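Mitotic checkpoint control protein kinase BUB1 (Drosophila melanogaster, PDB 6JKK) is a mitotic checkpoint kinase of the kinetochore that is reported to phosphorylate CENP-E, promoting the change from lateral to end-on microtubule capture, and probably binds ATP. Local coordinates at residues Glu108-Ile111 with Pro112-His116; Met154-Tyr157 with Val158-Leu162; His161-Cys164 with Gln165-Asp168; Leu310-Leu313 with Arg314-Lys318. All coordinates share one frame; numbering follows the deposited sequence.

Contact 1: residues Glu108-Ile111 with Pro112-His116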
ATOM      1  N   GLU A 108      -6.332 -14.297  10.577  1.00 31.92           N
ATOM      2  CA  GLU A 108      -6.962 -14.831   9.371  1.00 30.68           C
ATOM      3  C   GLU A 108      -7.544 -13.668   8.580  1.00 31.32           C
ATOM      4  O   GLU A 108      -7.470 -13.623   7.350  1.00 29.22           O
ATOM      5  CB  GLU A 108      -8.082 -15.813   9.737  1.00 42.89           C
ATOM      6  CG  GLU A 108      -7.617 -17.223  10.095  1.00 55.75           C
ATOM      7  CD  GLU A 108      -6.751 -17.266  11.343  1.00 62.17           C
ATOM      8  OE1 GLU A 108      -7.045 -16.514  12.295  1.00 59.35           O
ATOM      9  OE2 GLU A 108      -5.776 -18.047  11.370  1.00 67.18           O
ATOM     10  N   GLN A 109      -8.108 -12.712   9.311  1.00 33.02           N
ATOM     11  CA  GLN A 109      -8.726 -11.529   8.715  1.00 31.19           C
ATOM     12  C   GLN A 109      -7.788 -10.724   7.811  1.00 29.26           C
ATOM     13  O   GLN A 109      -8.226 -10.168   6.798  1.00 34.63           O
ATOM     14  CB  GLN A 109      -9.291 -10.633   9.824  1.00 33.15           C
ATOM     15  CG  GLN A 109     -10.099  -9.442   9.324  1.00 36.09           C
ATOM     16  CD  GLN A 109     -10.434  -8.461  10.430  1.00 40.86           C
ATOM     17  OE1 GLN A 109      -9.827  -8.486  11.501  1.00 41.60           O
ATOM     18  NE2 GLN A 109     -11.402  -7.589  10.177  1.00 38.18           N
ATOM     19  N   MET A 110      -6.505 -10.675   8.171  1.00 33.50           N
ATOM     20  CA  MET A 110      -5.554  -9.766   7.526  1.00 30.99           C
ATOM     21  C   MET A 110      -4.694 -10.401   6.428  1.00 27.23           C
ATOM     22  O   MET A 110      -4.016  -9.697   5.687  1.00 24.84           O
ATOM     23  CB  MET A 110      -4.647  -9.117   8.574  1.00 35.90           C
ATOM     24  CG  MET A 110      -5.325  -8.061   9.422  1.00 38.99           C
ATOM     25  SD  MET A 110      -6.017  -6.720   8.435  1.00 63.20           S
ATOM     26  CE  MET A 110      -7.728  -6.909   8.892  1.00 22.85           C
ATOM     27  N   ILE A 111      -4.716 -11.721   6.321  1.00 17.76           N
ATOM     28  CA  ILE A 111      -3.898 -12.390   5.309  1.00 24.07           C
ATOM     29  C   ILE A 111      -4.161 -11.903   3.857  1.00 21.85           C
ATOM     30  O   ILE A 111      -3.208 -11.607   3.129  1.00 19.94           O
ATOM     31  CB  ILE A 111      -3.943 -13.925   5.457  1.00 27.18           C
ATOM     32  CG1 ILE A 111      -3.251 -14.343   6.764  1.00 32.20           C
ATOM     33  CG2 ILE A 111      -3.283 -14.608   4.266  1.00 20.96           C
ATOM     34  CD1 ILE A 111      -3.691 -15.688   7.303  1.00 39.68           C
ATOM     35  N   PRO A 112      -5.442 -11.784   3.445  1.00 18.82           N
ATOM     36  CA  PRO A 112      -5.688 -11.257   2.093  1.00 20.58           C
ATOM     37  C   PRO A 112      -5.340  -9.774   1.920  1.00 19.30           C
ATOM     38  O   PRO A 112      -5.384  -9.272   0.788  1.00 18.61           O
ATOM     39  CB  PRO A 112      -7.203 -11.438   1.919  1.00 22.16           C
ATOM     40  CG  PRO A 112      -7.577 -12.522   2.881  1.00 30.53           C
ATOM     41  CD  PRO A 112      -6.685 -12.286   4.064  1.00 20.98           C
ATOM     42  N   SER A 113      -5.001  -9.084   3.008  1.00 15.85           N
ATOM     43  CA  SER A 113      -4.790  -7.636   2.961  1.00 17.07           C
ATOM     44  C   SER A 113      -3.395  -7.231   2.510  1.00 15.00           C
ATOM     45  O   SER A 113      -3.126  -6.042   2.337  1.00 15.01           O
ATOM     46  CB  SER A 113      -5.051  -7.012   4.338  1.00 20.30           C
ATOM     47  OG  SER A 113      -6.263  -7.470   4.887  1.00 35.46           O
ATOM     48  N   TYR A 114      -2.501  -8.205   2.346  1.00 12.53           N
ATOM     49  CA  TYR A 114      -1.131  -7.906   1.941  1.00 10.46           C
ATOM     50  C   TYR A 114      -0.767  -8.762   0.742  1.00 18.27           C
ATOM     51  O   TYR A 114      -1.054  -9.960   0.730  1.00 15.39           O
ATOM     52  CB  TYR A 114      -0.156  -8.176   3.101  1.00 11.99           C
ATOM     53  CG  TYR A 114      -0.576  -7.463   4.365  1.00 17.77           C
ATOM     54  CD1 TYR A 114      -0.333  -6.101   4.532  1.00 15.33           C
ATOM     55  CD2 TYR A 114      -1.249  -8.140   5.367  1.00 14.17           C
ATOM     56  CE1 TYR A 114      -0.745  -5.441   5.676  1.00 12.70           C
ATOM     57  CE2 TYR A 114      -1.667  -7.490   6.515  1.00 12.23           C
ATOM     58  CZ  TYR A 114      -1.411  -6.145   6.663  1.00 15.88           C
ATOM     59  OH  TYR A 114      -1.823  -5.503   7.810  1.00 15.36           O
ATOM     60  N   ALA A 115      -0.142  -8.148  -0.259  1.00 15.28           N
ATOM     61  CA  ALA A 115       0.300  -8.872  -1.448  1.00 11.56           C
ATOM     62  C   ALA A 115       1.138 -10.074  -1.042  1.00 12.64           C
ATOM     63  O   ALA A 115       1.916  -9.990  -0.096  1.00 11.80           O
ATOM     64  CB  ALA A 115       1.103  -7.960  -2.358  1.00 11.58           C
ATOM     65  N   HIS A 116       0.959 -11.186  -1.750  1.00 13.10           N
ATOM     66  CA  HIS A 116       1.725 -12.404  -1.497  1.00 14.44           C
ATOM     67  C   HIS A 116       2.483 -12.739  -2.774  1.00 17.54           C
ATOM     68  O   HIS A 116       1.894 -12.758  -3.863  1.00 13.28           O
ATOM     69  CB  HIS A 116       0.779 -13.548  -1.102  1.00 15.94           C
ATOM     70  CG  HIS A 116       1.459 -14.873  -0.913  1.00 20.67           C
ATOM     71  ND1 HIS A 116       1.588 -15.792  -1.932  1.00 15.45           N
ATOM     72  CD2 HIS A 116       2.022 -15.443   0.182  1.00 25.31           C
ATOM     73  CE1 HIS A 116       2.214 -16.867  -1.477  1.00 19.62           C
ATOM     74  NE2 HIS A 116       2.488 -16.679  -0.198  1.00 21.87           N
TER
HETATM   75  O   HOH W   1      -2.390 -12.118   0.522  1.00 22.03           O

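Contact 2: residues Met154-Tyr157 with Val158-Leu162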
ATOM      1  N   MET A 154     -16.014  10.374  -5.373  1.00 17.65           N
ATOM      2  CA  MET A 154     -16.437   9.188  -4.629  1.00 17.11           C
ATOM      3  C   MET A 154     -17.263   9.627  -3.429  1.00 21.56           C
ATOM      4  O   MET A 154     -16.916  10.609  -2.759  1.00 23.09           O
ATOM      5  CB  MET A 154     -15.232   8.370  -4.170  1.00 16.57           C
ATOM      6  CG  MET A 154     -15.613   7.057  -3.491  1.00 21.15           C
ATOM      7  SD  MET A 154     -14.195   5.987  -3.173  1.00 27.33           S
ATOM      8  CE  MET A 154     -13.359   6.093  -4.758  1.00 19.04           C
ATOM      9  N   ASP A 155     -18.360   8.916  -3.173  1.00 19.50           N
ATOM     10  CA  ASP A 155     -19.269   9.264  -2.086  1.00 20.95           C
ATOM     11  C   ASP A 155     -18.546   9.261  -0.745  1.00 20.74           C
ATOM     12  O   ASP A 155     -17.760   8.355  -0.458  1.00 18.58           O
ATOM     13  CB  ASP A 155     -20.442   8.292  -2.043  1.00 21.98           C
ATOM     14  CG  ASP A 155     -21.423   8.615  -0.944  1.00 21.69           C
ATOM     15  OD1 ASP A 155     -22.410   9.320  -1.215  1.00 26.50           O
ATOM     16  OD2 ASP A 155     -21.210   8.153   0.193  1.00 26.14           O
ATOM     17  N   GLU A 156     -18.820  10.281   0.066  1.00 19.87           N
ATOM     18  CA  GLU A 156     -18.129  10.475   1.337  1.00 21.09           C
ATOM     19  C   GLU A 156     -18.176   9.233   2.220  1.00 20.77           C
ATOM     20  O   GLU A 156     -17.180   8.867   2.844  1.00 19.27           O
ATOM     21  CB  GLU A 156     -18.738  11.664   2.089  1.00 19.35           C
ATOM     22  CG  GLU A 156     -17.942  12.063   3.327  1.00 19.06           C
ATOM     23  CD  GLU A 156     -18.727  12.921   4.286  1.00 20.96           C
ATOM     24  OE1 GLU A 156     -19.900  13.233   3.990  1.00 22.44           O
ATOM     25  OE2 GLU A 156     -18.170  13.281   5.345  1.00 24.55           O
ATOM     26  N   TYR A 157     -19.330   8.579   2.271  1.00 19.69           N
ATOM     27  CA  TYR A 157     -19.492   7.423   3.150  1.00 19.26           C
ATOM     28  C   TYR A 157     -18.779   6.184   2.611  1.00 21.36           C
ATOM     29  O   TYR A 157     -18.241   5.385   3.385  1.00 15.19           O
ATOM     30  CB  TYR A 157     -20.973   7.180   3.456  1.00 18.32           C
ATOM     31  CG  TYR A 157     -21.506   8.210   4.424  1.00 17.95           C
ATOM     32  CD1 TYR A 157     -21.909   9.468   3.983  1.00 19.87           C
ATOM     33  CD2 TYR A 157     -21.567   7.942   5.783  1.00 18.71           C
ATOM     34  CE1 TYR A 157     -22.381  10.417   4.871  1.00 18.01           C
ATOM     35  CE2 TYR A 157     -22.036   8.885   6.675  1.00 21.01           C
ATOM     36  CZ  TYR A 157     -22.435  10.118   6.215  1.00 23.76           C
ATOM     37  OH  TYR A 157     -22.897  11.050   7.118  1.00 21.91           O
ATOM     38  N   VAL A 158     -18.740   6.038   1.289  1.00 16.28           N
ATOM     39  CA  VAL A 158     -17.897   4.998   0.692  1.00 15.13           C
ATOM     40  C   VAL A 158     -16.432   5.247   1.063  1.00 13.68           C
ATOM     41  O   VAL A 158     -15.696   4.309   1.390  1.00 16.82           O
ATOM     42  CB  VAL A 158     -18.076   4.912  -0.842  1.00 16.37           C
ATOM     43  CG1 VAL A 158     -17.062   3.960  -1.445  1.00 19.39           C
ATOM     44  CG2 VAL A 158     -19.475   4.439  -1.179  1.00 17.42           C
ATOM     45  N   VAL A 159     -16.014   6.512   1.046  1.00 14.70           N
ATOM     46  CA  VAL A 159     -14.638   6.838   1.433  1.00 16.50           C
ATOM     47  C   VAL A 159     -14.392   6.507   2.914  1.00 14.67           C
ATOM     48  O   VAL A 159     -13.328   5.989   3.268  1.00 14.19           O
ATOM     49  CB  VAL A 159     -14.260   8.306   1.116  1.00 15.80           C
ATOM     50  CG1 VAL A 159     -12.823   8.600   1.547  1.00 12.81           C
ATOM     51  CG2 VAL A 159     -14.427   8.598  -0.385  1.00 17.77           C
ATOM     52  N   MET A 160     -15.371   6.783   3.773  1.00 15.42           N
ATOM     53  CA  MET A 160     -15.230   6.429   5.187  1.00 13.76           C
ATOM     54  C   MET A 160     -15.017   4.931   5.351  1.00 13.74           C
ATOM     55  O   MET A 160     -14.195   4.492   6.169  1.00 14.66           O
ATOM     56  CB  MET A 160     -16.469   6.827   5.982  1.00 12.72           C
ATOM     57  CG  MET A 160     -16.766   8.291   6.001  1.00 13.96           C
ATOM     58  SD  MET A 160     -18.149   8.530   7.114  1.00 19.63           S
ATOM     59  CE  MET A 160     -18.688  10.138   6.536  1.00 19.24           C
ATOM     60  N   HIS A 161     -15.768   4.143   4.582  1.00 12.21           N
ATOM     61  CA  HIS A 161     -15.677   2.679   4.662  1.00 14.97           C
ATOM     62  C   HIS A 161     -14.296   2.194   4.231  1.00 20.92           C
ATOM     63  O   HIS A 161     -13.676   1.349   4.902  1.00 14.18           O
ATOM     64  CB  HIS A 161     -16.762   2.041   3.789  1.00 13.62           C
ATOM     65  CG  HIS A 161     -17.054   0.606   4.122  1.00 18.62           C
ATOM     66  ND1 HIS A 161     -16.162  -0.413   3.871  1.00 21.22           N
ATOM     67  CD2 HIS A 161     -18.150   0.023   4.664  1.00 21.79           C
ATOM     68  CE1 HIS A 161     -16.689  -1.563   4.255  1.00 24.65           C
ATOM     69  NE2 HIS A 161     -17.896  -1.326   4.735  1.00 24.77           N
ATOM     70  N   LEU A 162     -13.816   2.727   3.109  1.00 17.89           N
ATOM     71  CA  LEU A 162     -12.497   2.385   2.593  1.00 17.48           C
ATOM     72  C   LEU A 162     -11.380   2.879   3.516  1.00 15.10           C
ATOM     73  O   LEU A 162     -10.371   2.209   3.678  1.00 13.97           O
ATOM     74  CB  LEU A 162     -12.304   2.960   1.183  1.00 15.58           C
ATOM     75  CG  LEU A 162     -13.160   2.376   0.061  1.00 16.87           C
ATOM     76  CD1 LEU A 162     -12.889   3.092  -1.261  1.00 15.88           C
ATOM     77  CD2 LEU A 162     -12.895   0.881  -0.079  1.00 18.10           C
TER

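Contact 3: residues His161-Cys164 with Gln165-Asp168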
ATOM      1  N   HIS A 161     -15.768   4.143   4.582  1.00 12.21           N
ATOM      2  CA  HIS A 161     -15.677   2.679   4.662  1.00 14.97           C
ATOM      3  C   HIS A 161     -14.296   2.194   4.231  1.00 20.92           C
ATOM      4  O   HIS A 161     -13.676   1.349   4.902  1.00 14.18           O
ATOM      5  CB  HIS A 161     -16.762   2.041   3.789  1.00 13.62           C
ATOM      6  CG  HIS A 161     -17.054   0.606   4.122  1.00 18.62           C
ATOM      7  ND1 HIS A 161     -16.162  -0.413   3.871  1.00 21.22           N
ATOM      8  CD2 HIS A 161     -18.150   0.023   4.664  1.00 21.79           C
ATOM      9  CE1 HIS A 161     -16.689  -1.563   4.255  1.00 24.65           C
ATOM     10  NE2 HIS A 161     -17.896  -1.326   4.735  1.00 24.77           N
ATOM     11  N   LEU A 162     -13.816   2.727   3.109  1.00 17.89           N
ATOM     12  CA  LEU A 162     -12.497   2.385   2.593  1.00 17.48           C
ATOM     13  C   LEU A 162     -11.380   2.879   3.516  1.00 15.10           C
ATOM     14  O   LEU A 162     -10.371   2.209   3.678  1.00 13.97           O
ATOM     15  CB  LEU A 162     -12.304   2.960   1.183  1.00 15.58           C
ATOM     16  CG  LEU A 162     -13.160   2.376   0.061  1.00 16.87           C
ATOM     17  CD1 LEU A 162     -12.889   3.092  -1.261  1.00 15.88           C
ATOM     18  CD2 LEU A 162     -12.895   0.881  -0.079  1.00 18.10           C
ATOM     19  N   SER A 163     -11.564   4.051   4.117  1.00 11.40           N
ATOM     20  CA  SER A 163     -10.583   4.590   5.057  1.00 14.02           C
ATOM     21  C   SER A 163     -10.463   3.729   6.313  1.00 15.76           C
ATOM     22  O   SER A 163      -9.370   3.539   6.857  1.00 14.45           O
ATOM     23  CB  SER A 163     -10.962   6.019   5.448  1.00 17.13           C
ATOM     24  OG  SER A 163     -10.918   6.869   4.321  1.00 17.91           O
ATOM     25  N   CYS A 164     -11.597   3.223   6.777  1.00 12.75           N
ATOM     26  CA  CYS A 164     -11.629   2.357   7.943  1.00 14.21           C
ATOM     27  C   CYS A 164     -10.827   1.097   7.657  1.00 20.05           C
ATOM     28  O   CYS A 164     -10.087   0.606   8.513  1.00 15.58           O
ATOM     29  CB  CYS A 164     -13.077   1.997   8.276  1.00 26.88           C
ATOM     30  SG  CYS A 164     -13.305   1.212   9.885  1.00 27.97           S
ATOM     31  N   GLN A 165     -10.981   0.570   6.448  1.00 14.37           N
ATOM     32  CA  GLN A 165     -10.234  -0.611   6.041  1.00 14.64           C
ATOM     33  C   GLN A 165      -8.740  -0.335   5.948  1.00 13.46           C
ATOM     34  O   GLN A 165      -7.929  -1.137   6.421  1.00 12.03           O
ATOM     35  CB  GLN A 165     -10.732  -1.125   4.692  1.00 13.75           C
ATOM     36  CG  GLN A 165     -12.144  -1.677   4.703  1.00 14.42           C
ATOM     37  CD  GLN A 165     -12.568  -2.153   3.329  1.00 20.87           C
ATOM     38  OE1 GLN A 165     -11.855  -2.925   2.692  1.00 17.22           O
ATOM     39  NE2 GLN A 165     -13.714  -1.679   2.855  1.00 17.59           N
ATOM     40  N   MET A 166      -8.379   0.781   5.321  1.00 12.95           N
ATOM     41  CA  MET A 166      -6.970   1.120   5.140  1.00 11.28           C
ATOM     42  C   MET A 166      -6.293   1.322   6.483  1.00 13.42           C
ATOM     43  O   MET A 166      -5.134   0.957   6.658  1.00 12.91           O
ATOM     44  CB  MET A 166      -6.805   2.379   4.278  1.00 12.98           C
ATOM     45  CG  MET A 166      -7.052   2.157   2.800  1.00  9.81           C
ATOM     46  SD  MET A 166      -6.700   3.633   1.832  1.00 13.99           S
ATOM     47  CE  MET A 166      -7.990   4.728   2.445  1.00 12.82           C
ATOM     48  N   LEU A 167      -7.015   1.918   7.425  1.00 13.46           N
ATOM     49  CA  LEU A 167      -6.493   2.100   8.775  1.00 10.94           C
ATOM     50  C   LEU A 167      -6.222   0.750   9.428  1.00 10.69           C
ATOM     51  O   LEU A 167      -5.222   0.581  10.128  1.00 15.28           O
ATOM     52  CB  LEU A 167      -7.481   2.901   9.626  1.00 13.71           C
ATOM     53  CG  LEU A 167      -7.407   4.414   9.467  1.00 17.20           C
ATOM     54  CD1 LEU A 167      -8.717   5.057   9.904  1.00 16.10           C
ATOM     55  CD2 LEU A 167      -6.234   4.955  10.262  1.00 16.76           C
ATOM     56  N   ASP A 168      -7.116  -0.211   9.208  1.00 11.78           N
ATOM     57  CA  ASP A 168      -6.958  -1.533   9.823  1.00 14.19           C
ATOM     58  C   ASP A 168      -5.731  -2.226   9.235  1.00 16.88           C
ATOM     59  O   ASP A 168      -4.953  -2.854   9.954  1.00 15.55           O
ATOM     60  CB  ASP A 168      -8.211  -2.383   9.585  1.00 16.41           C
ATOM     61  CG  ASP A 168      -8.623  -3.194  10.806  1.00 25.16           C
ATOM     62  OD1 ASP A 168      -8.125  -2.919  11.924  1.00 18.71           O
ATOM     63  OD2 ASP A 168      -9.479  -4.094  10.645  1.00 23.25           O
TER

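Contact 4: residues Leu310-Leu313 with Arg314-Lys318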
ATOM      1  N   LEU A 310      -4.757   4.214  15.880  1.00 19.84           N
ATOM      2  CA  LEU A 310      -5.472   4.069  14.613  1.00 18.57           C
ATOM      3  C   LEU A 310      -6.859   3.436  14.797  1.00 22.26           C
ATOM      4  O   LEU A 310      -7.776   3.692  14.011  1.00 17.67           O
ATOM      5  CB  LEU A 310      -4.643   3.254  13.610  1.00 19.31           C
ATOM      6  CG  LEU A 310      -3.243   3.770  13.265  1.00 18.99           C
ATOM      7  CD1 LEU A 310      -2.639   3.006  12.091  1.00 21.21           C
ATOM      8  CD2 LEU A 310      -3.278   5.259  12.953  1.00 17.40           C
ATOM      9  N   GLN A 311      -7.013   2.612  15.831  1.00 19.21           N
ATOM     10  CA  GLN A 311      -8.304   1.988  16.105  1.00 18.05           C
ATOM     11  C   GLN A 311      -9.338   3.005  16.570  1.00 17.96           C
ATOM     12  O   GLN A 311     -10.515   2.881  16.234  1.00 18.48           O
ATOM     13  CB  GLN A 311      -8.170   0.847  17.121  1.00 18.01           C
ATOM     14  CG  GLN A 311      -7.446  -0.381  16.551  1.00 20.65           C
ATOM     15  CD  GLN A 311      -8.061  -0.896  15.249  1.00 23.52           C
ATOM     16  OE1 GLN A 311      -9.285  -0.961  15.107  1.00 20.05           O
ATOM     17  NE2 GLN A 311      -7.208  -1.277  14.296  1.00 20.32           N
ATOM     18  N   GLN A 312      -8.903   4.006  17.334  1.00 18.66           N
ATOM     19  CA  GLN A 312      -9.809   5.086  17.757  1.00 19.75           C
ATOM     20  C   GLN A 312     -10.323   5.849  16.534  1.00 18.50           C
ATOM     21  O   GLN A 312     -11.476   6.290  16.491  1.00 19.91           O
ATOM     22  CB  GLN A 312      -9.098   6.045  18.715  1.00 28.10           C
ATOM     23  CG  GLN A 312      -9.807   7.389  18.914  1.00 46.49           C
ATOM     24  CD  GLN A 312     -11.172   7.253  19.567  1.00 49.79           C
ATOM     25  OE1 GLN A 312     -11.415   6.321  20.334  1.00 56.24           O
ATOM     26  NE2 GLN A 312     -12.071   8.185  19.264  1.00 36.12           N
ATOM     27  N   LEU A 313      -9.468   5.997  15.531  1.00 19.02           N
ATOM     28  CA  LEU A 313      -9.884   6.647  14.293  1.00 19.88           C
ATOM     29  C   LEU A 313     -10.908   5.785  13.555  1.00 16.93           C
ATOM     30  O   LEU A 313     -11.879   6.304  12.993  1.00 17.04           O
ATOM     31  CB  LEU A 313      -8.679   6.951  13.402  1.00 21.60           C
ATOM     32  CG  LEU A 313      -7.699   7.977  13.964  1.00 20.57           C
ATOM     33  CD1 LEU A 313      -6.567   8.244  12.981  1.00 22.33           C
ATOM     34  CD2 LEU A 313      -8.417   9.267  14.320  1.00 24.38           C
ATOM     35  N   ARG A 314     -10.700   4.469  13.570  1.00 14.58           N
ATOM     36  CA  ARG A 314     -11.654   3.556  12.950  1.00 13.98           C
ATOM     37  C   ARG A 314     -12.992   3.662  13.677  1.00 16.35           C
ATOM     38  O   ARG A 314     -14.041   3.678  13.042  1.00 17.50           O
ATOM     39  CB  ARG A 314     -11.140   2.110  12.968  1.00 14.43           C
ATOM     40  CG  ARG A 314      -9.973   1.843  12.031  1.00 17.55           C
ATOM     41  CD  ARG A 314      -9.645   0.348  11.946  1.00 17.81           C
ATOM     42  NE  ARG A 314     -10.682  -0.409  11.241  1.00 14.69           N
ATOM     43  CZ  ARG A 314     -11.479  -1.313  11.805  1.00 18.04           C
ATOM     44  NH1 ARG A 314     -11.355  -1.616  13.092  1.00 19.03           N
ATOM     45  NH2 ARG A 314     -12.393  -1.944  11.071  1.00 17.93           N
ATOM     46  N   THR A 315     -12.948   3.774  14.999  1.00 16.81           N
ATOM     47  CA  THR A 315     -14.168   3.952  15.791  1.00 18.49           C
ATOM     48  C   THR A 315     -14.928   5.209  15.372  1.00 18.81           C
ATOM     49  O   THR A 315     -16.160   5.195  15.258  1.00 19.53           O
ATOM     50  CB  THR A 315     -13.857   3.980  17.293  1.00 21.89           C
ATOM     51  OG1 THR A 315     -13.340   2.700  17.684  1.00 24.50           O
ATOM     52  CG2 THR A 315     -15.122   4.283  18.114  1.00 22.44           C
ATOM     53  N   GLN A 316     -14.195   6.292  15.124  1.00 18.52           N
ATOM     54  CA  GLN A 316     -14.832   7.538  14.716  1.00 20.87           C
ATOM     55  C   GLN A 316     -15.578   7.356  13.400  1.00 18.01           C
ATOM     56  O   GLN A 316     -16.717   7.813  13.256  1.00 18.98           O
ATOM     57  CB  GLN A 316     -13.805   8.671  14.614  1.00 26.40           C
ATOM     58  CG  GLN A 316     -13.209   9.090  15.964  1.00 30.81           C
ATOM     59  CD  GLN A 316     -12.491  10.423  15.886  1.00 41.65           C
ATOM     60  OE1 GLN A 316     -13.040  11.406  15.378  1.00 42.41           O
ATOM     61  NE2 GLN A 316     -11.260  10.466  16.383  1.00 41.49           N
ATOM     62  N   LEU A 317     -14.933   6.682  12.451  1.00 16.24           N
ATOM     63  CA  LEU A 317     -15.533   6.409  11.152  1.00 20.84           C
ATOM     64  C   LEU A 317     -16.755   5.493  11.255  1.00 20.58           C
ATOM     65  O   LEU A 317     -17.767   5.732  10.595  1.00 21.91           O
ATOM     66  CB  LEU A 317     -14.491   5.812  10.204  1.00 16.78           C
ATOM     67  CG  LEU A 317     -13.384   6.767   9.762  1.00 15.66           C
ATOM     68  CD1 LEU A 317     -12.172   5.987   9.244  1.00 11.97           C
ATOM     69  CD2 LEU A 317     -13.902   7.724   8.693  1.00 19.26           C
ATOM     70  N   LYS A 318     -16.659   4.451  12.074  1.00 17.90           N
ATOM     71  CA  LYS A 318     -17.775   3.527  12.259  1.00 20.30           C
ATOM     72  C   LYS A 318     -18.988   4.234  12.853  1.00 18.93           C
ATOM     73  O   LYS A 318     -20.133   3.915  12.516  1.00 21.45           O
ATOM     74  CB  LYS A 318     -17.369   2.392  13.190  1.00 20.06           C
ATOM     75  CG  LYS A 318     -16.119   1.669  12.765  1.00 27.60           C
ATOM     76  CD  LYS A 318     -16.412   0.455  11.941  1.00 39.60           C
ATOM     77  CE  LYS A 318     -15.600  -0.714  12.462  1.00 28.61           C
ATOM     78  NZ  LYS A 318     -15.644  -0.676  13.944  1.00 39.46           N
TER
HETATM   79  O   HOH W   2     -12.135   3.048  19.957  1.00 31.82           O

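Contact 1: residues Glu108-Ile111 with Pro112-His116
M110 O is the polar centre of this turn, approached by both S113 and Y114. S113 N donates to M110 O over 2.9 Å, an i to i+3 bond bent to 149° at the hydrogen; the donor stands 59° out of the carbonyl plane, so it does not follow a lone pair. The Y114 ring comes to the same oxygen obliquely, with Y114 CD2 3.2 Å from M110 O. Next to it, Y114 CE2 touches M110 CB at 4.0 Å. With CG beside the backbone N (chi1 -73°) and a bend at chi2, M110 SD comes 3.6 Å from S113 OG. P112 brings no N-H to the turn. Its CD lies 3.6 Å from E108 O, where a continuing alpha-helix would place an i+4 donor, so the helical backbone angles of 108-110 pass into a 3-10 turn instead. P112 CD also lies against I111 CB, as the peptide link between the two residues requires. A water bridges the turn, donating to I111 O at 2.8 Å and, at a rather short 2.5 Å, to Y114 O, and thus ties the start of the turn to its exit. Beyond the turn, the Y114 hydroxyl bonds to the backbone oxygen of I169 in helix 156-175, and Q109 NE2 reaches N199 O. A compact, proline-containing turn between helix 92-104 and strand 119-122, bound to the long C-lobe helix, is the αC-β4 loop of the protein kinase fold.

Contact 2: residues Met154-Tyr157 with Val158-Leu162
An N-cap with a hydrophobic staple starts helix 156-175, the long αE helix of the kinase C-lobe, and brings D155 against V158 and M154 against V159. D155 is the N-cap: its OD2 receives Y157 N at 2.8 Å, from 40° above the carboxylate plane, and V158 N more weakly at 3.4 Å. Its backbone oxygen takes the first helical bond, V159 N to D155 O at 3.0 Å. M154, one residue before the cap, supplies the staple. Extended through its first two torsions, it lays CG 3.7 Å from V159 CG2 and carries SD on to L162 CD1 (3.7 Å) and V158 CG1. On another side of the helix, M160 runs alongside Y157 in the same direction and sets its terminal methyl over the ring. M160 CE is 3.6 Å from the Y157 ring centroid, 13° off the normal: a CH-pi contact within a Met-aromatic pair, whose sulfur approaches obliquely. The extended E156 side chain passes the same methyl at a slant, with OE2 3.4 Å from M160 CE. That carboxylate oxygen also accepts from Q287 N and W291 NE1, while D155 OD1 bonds to the Y327 hydroxyl. By accepting from two first-turn amides, the D155 carboxylate probably helps offset the partial positive charge of the helix start, and the electron-rich ring and E156 OE2 would both draw on the slightly positive hydrogens of the M160 methyl, an electrostatic supplement to apolar packing.

Contact 3: residues His161-Cys164 with Gln165-Asp168
Q165 reaches back one turn to H161 within αE, helix 156-175 of the kinase C-lobe, a buried i to i+4 pairing of amide and imidazole. Q165 CB rests 3.5 Å from L162 O and Q165 CG 3.4 Å from H161 O, the acceptor that also takes Q165 N. With CG beside the backbone N (chi1 -67°) and CD straight beyond it, the chain runs back towards H161. Q165 NE2 then donates to H161 ND1 over 2.9 Å at 146°. The donor lies in the imidazole plane, at its edge, although the ring and the amide are turned 85° apart. The other amide atom, OE1, accepts from S202 N, so bonds at both ends fix the rotation of the amide. Because ND1 acts as acceptor, the imidazole is consistent with a neutral ring protonated on NE2. M166, one residue on, bends at chi3 and curls its methyl back over the preceding turn, with M166 CE 3.7 Å from L162 O. L167 instead leans on the backbone of S163, its branch carbon CG 3.4 Å from S163 O, the same oxygen that accepts L167 N at 2.9 Å.

Contact 4: residues Leu310-Leu313 with Arg314-Lys318
Regular i to i+4 bonds carry this helical stretch, from R314 N to L310 O at 3.1 Å through T315 N to Q311 O at 2.9 Å. On one side Q311 and R314 lie alongside each other, pointing the same way. R314 NH1 donates to Q311 OE1 over 3.0 Å at 157°, along a lone pair in the carbonyl plane and from the guanidinium edge, although the two planar groups are 54° apart. A bend at chi2 (-54°) returns the Q311 amide to its neighbour, and its carbon CD also packs on R314 CD. The rest of the guanidinium is taken up elsewhere: NE by C164 O and NH2 by N199 OD1. The exposed Q312 places NE2 3.6 Å from Q316 CG, the two side chains passing at a slant. The buried L313 brings CD2 to Q316 NE2 at 3.7 Å, and Q316 OE1 bonds to N293. A water joins T315 OG1 at 2.6 Å and, weakly, Q312 OE1. Helix 310-322 lies between two others: L310 and L313 pack on L298 of helix 288-299, Q311 NE2 bonds to D168 and D171 of helix 156-175, and L317 touches both helices.

In the fold
Along the chain the order is contact 1, contact 2, contact 3, contact 4. Contacts 2 and 3 are successive parts of helix 156-175, sharing H161 and L162, with centres 10 Å apart. Helix 310-322, which carries contact 4, lies against both: the centre of contact 4 is 9 Å from that of contact 3, joined by polar and apolar contacts, and 14 Å from that of contact 2, where M160 meets L317. Contact 1, in the loop leading to strand 119-122, touches contact 3 through M110 and Q109 at D168. Helix 156-175 thus joins the αC-β4 loop on one side to helix 310-322 of the C-lobe.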